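Local coordinates for arginase (Glaciozyma antarctica, PDB 5YNL), which is a cold-adapted enzyme of a psychrophilic yeast that probably hydrolyses L-arginine to L-ornithine and urea, as arginases do, at residues 279-284 / 321-326. Sequence-based numbering, arbitrary orientation.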
loop_
_atom_site.group_PDB
_atom_site.type_symbol
_atom_site.label_atom_id
_atom_site.label_comp_id
_atom_site.label_asym_id
_atom_site.label_seq_id
_atom_site.Cartn_x
_atom_site.Cartn_y
_atom_site.Cartn_z
ATOM N N ARG A 279 -0.824 14.042 8.920
ATOM C CA ARG A 279 -0.800 13.643 7.508
ATOM C C ARG A 279 -1.700 12.447 7.205
ATOM O O ARG A 279 -1.739 11.486 7.984
ATOM C CB ARG A 279 0.639 13.296 7.082
ATOM C CG ARG A 279 1.602 14.513 6.966
ATOM C CD ARG A 279 2.921 14.081 6.368
ATOM N NE ARG A 279 3.962 15.102 6.427
ATOM C CZ ARG A 279 4.177 16.033 5.496
ATOM N NH1 ARG A 279 5.155 16.904 5.660
ATOM N NH2 ARG A 279 3.419 16.104 4.413
ATOM N N PRO A 280 -2.415 12.491 6.067
ATOM C CA PRO A 280 -3.173 11.301 5.644
ATOM C C PRO A 280 -2.198 10.137 5.483
ATOM O O PRO A 280 -1.047 10.386 5.132
ATOM C CB PRO A 280 -3.722 11.701 4.264
ATOM C CG PRO A 280 -3.723 13.207 4.268
ATOM C CD PRO A 280 -2.508 13.588 5.089
ATOM N N ILE A 281 -2.625 8.907 5.747
ATOM C CA ILE A 281 -1.733 7.762 5.618
ATOM C C ILE A 281 -2.152 6.869 4.444
ATOM O O ILE A 281 -3.331 6.491 4.325
ATOM C CB ILE A 281 -1.698 6.905 6.922
ATOM C CG1 ILE A 281 -0.781 7.553 7.966
ATOM C CG2 ILE A 281 -1.232 5.470 6.635
ATOM C CD1 ILE A 281 -1.003 7.042 9.437
ATOM N N HIS A 282 -1.179 6.522 3.600
ATOM C CA HIS A 282 -1.364 5.529 2.562
ATOM C C HIS A 282 -0.641 4.271 3.028
ATOM O O HIS A 282 0.599 4.254 3.130
ATOM C CB HIS A 282 -0.790 6.012 1.216
ATOM C CG HIS A 282 -1.208 5.194 0.030
ATOM N ND1 HIS A 282 -1.943 4.027 0.131
ATOM C CD2 HIS A 282 -0.985 5.367 -1.294
ATOM C CE1 HIS A 282 -2.161 3.532 -1.071
ATOM N NE2 HIS A 282 -1.581 4.325 -1.955
ATOM N N LEU A 283 -1.397 3.225 3.330
ATOM C CA LEU A 283 -0.761 1.971 3.747
ATOM C C LEU A 283 -0.779 0.997 2.597
ATOM O O LEU A 283 -1.854 0.474 2.220
ATOM C CB LEU A 283 -1.453 1.341 4.968
ATOM C CG LEU A 283 -0.927 0.002 5.503
ATOM C CD1 LEU A 283 0.581 0.040 5.874
ATOM C CD2 LEU A 283 -1.739 -0.378 6.719
ATOM N N SER A 284 0.400 0.757 2.022
ATOM C CA SER A 284 0.482 -0.132 0.858
ATOM C C SER A 284 1.056 -1.476 1.299
ATOM O O SER A 284 2.281 -1.621 1.439
ATOM C CB SER A 284 1.336 0.499 -0.241
ATOM O OG SER A 284 1.031 -0.084 -1.493
ATOM N N THR A 321 -5.012 5.511 14.460
ATOM C CA THR A 321 -4.652 6.930 14.254
ATOM C C THR A 321 -5.757 7.776 13.622
ATOM O O THR A 321 -5.721 9.002 13.726
ATOM C CB THR A 321 -3.389 7.127 13.378
ATOM O OG1 THR A 321 -3.763 7.059 12.003
ATOM C CG2 THR A 321 -2.343 6.071 13.677
ATOM N N ASN A 322 -6.704 7.118 12.953
ATOM C CA ASN A 322 -7.718 7.785 12.114
ATOM C C ASN A 322 -7.173 8.517 10.877
ATOM O O ASN A 322 -7.921 9.213 10.193
ATOM C CB ASN A 322 -8.625 8.726 12.934
ATOM C CG ASN A 322 -9.528 7.983 13.886
ATOM O OD1 ASN A 322 -10.142 6.975 13.516
ATOM N ND2 ASN A 322 -9.619 8.473 15.127
ATOM N N LEU A 323 -5.884 8.342 10.584
ATOM C CA LEU A 323 -5.240 9.080 9.487
ATOM C C LEU A 323 -5.296 8.342 8.138
ATOM O O LEU A 323 -4.982 8.913 7.092
ATOM C CB LEU A 323 -3.793 9.435 9.849
ATOM C CG LEU A 323 -3.627 10.187 11.186
ATOM C CD1 LEU A 323 -2.202 10.068 11.723
ATOM C CD2 LEU A 323 -4.015 11.649 11.054
ATOM N N LEU A 324 -5.699 7.074 8.155
ATOM C CA LEU A 324 -5.672 6.268 6.932
ATOM C C LEU A 324 -6.701 6.725 5.868
ATOM O O LEU A 324 -7.895 6.818 6.142
ATOM C CB LEU A 324 -5.893 4.800 7.284
ATOM C CG LEU A 324 -5.878 3.798 6.131
ATOM C CD1 LEU A 324 -4.433 3.479 5.724
ATOM C CD2 LEU A 324 -6.638 2.522 6.543
ATOM N N VAL A 325 -6.232 7.002 4.658
ATOM C CA VAL A 325 -7.151 7.299 3.565
ATOM C C VAL A 325 -7.071 6.262 2.444
ATOM O O VAL A 325 -8.035 6.073 1.709
ATOM C CB VAL A 325 -6.923 8.698 2.975
ATOM C CG1 VAL A 325 -7.263 9.782 4.008
ATOM C CG2 VAL A 325 -5.475 8.838 2.489
ATOM N N SER A 326 -5.935 5.580 2.326
ATOM C CA SER A 326 -5.761 4.566 1.292
ATOM C C SER A 326 -5.042 3.331 1.781
ATOM O O SER A 326 -4.047 3.419 2.514
ATOM C CB SER A 326 -5.013 5.120 0.086
ATOM O OG SER A 326 -5.906 5.755 -0.794
#
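T321, just after helix 308-320, meets I281: its OG1 lies 3.8 Å from I281 CD1, the two side chains crossing at about a right angle. The same hydroxyl accepts the backbone N-H of L323, closing an ST turn that leads into strand 324-330. L323 then brings CB to 3.7 Å from I281 CD1, and its O takes the first backbone bond, from I281 N at 2.7 Å, with the donor 50° above the carbonyl plane. In L324, CG stands anti to the backbone N (chi1 -179°), which carries CD1 back to the neighbouring strand, 3.7 Å from L283 CB and also against I281 CG2. V325 N donates to I281 O at 3.0 Å, while its CG2 packs against P280 CB. S326 N adds a weak bond to that same I281 O, so one carbonyl receives two successive N-H groups. This is a beta bulge: I281 pairs with L324, but H282 with S326. Beyond it, S326 O accepts L283 N at 2.8 Å and, weakly, H282 ND1. S326 CB sits over one face of the imidazole, 3.6 Å from its centroid, in a CH-pi contact, while in the conformer described here S326 OG bonds to T165 OG1 of helix 158-168, whose residues also touch the H282 side chain. A leucine in place of H282 would probably leave S326 O without its weak side-chain donor and S326 CB without a flat ring to lie against. Strands 281-286 and 324-330 are neighbours in the parallel sheet of the arginase alpha/beta fold. Chemically, the contact is a backbone ladder flanked by aliphatic groups: I281 O takes up the bulge with its two donors, and past it the imidazole supplements the main-chain pairing at S326 O.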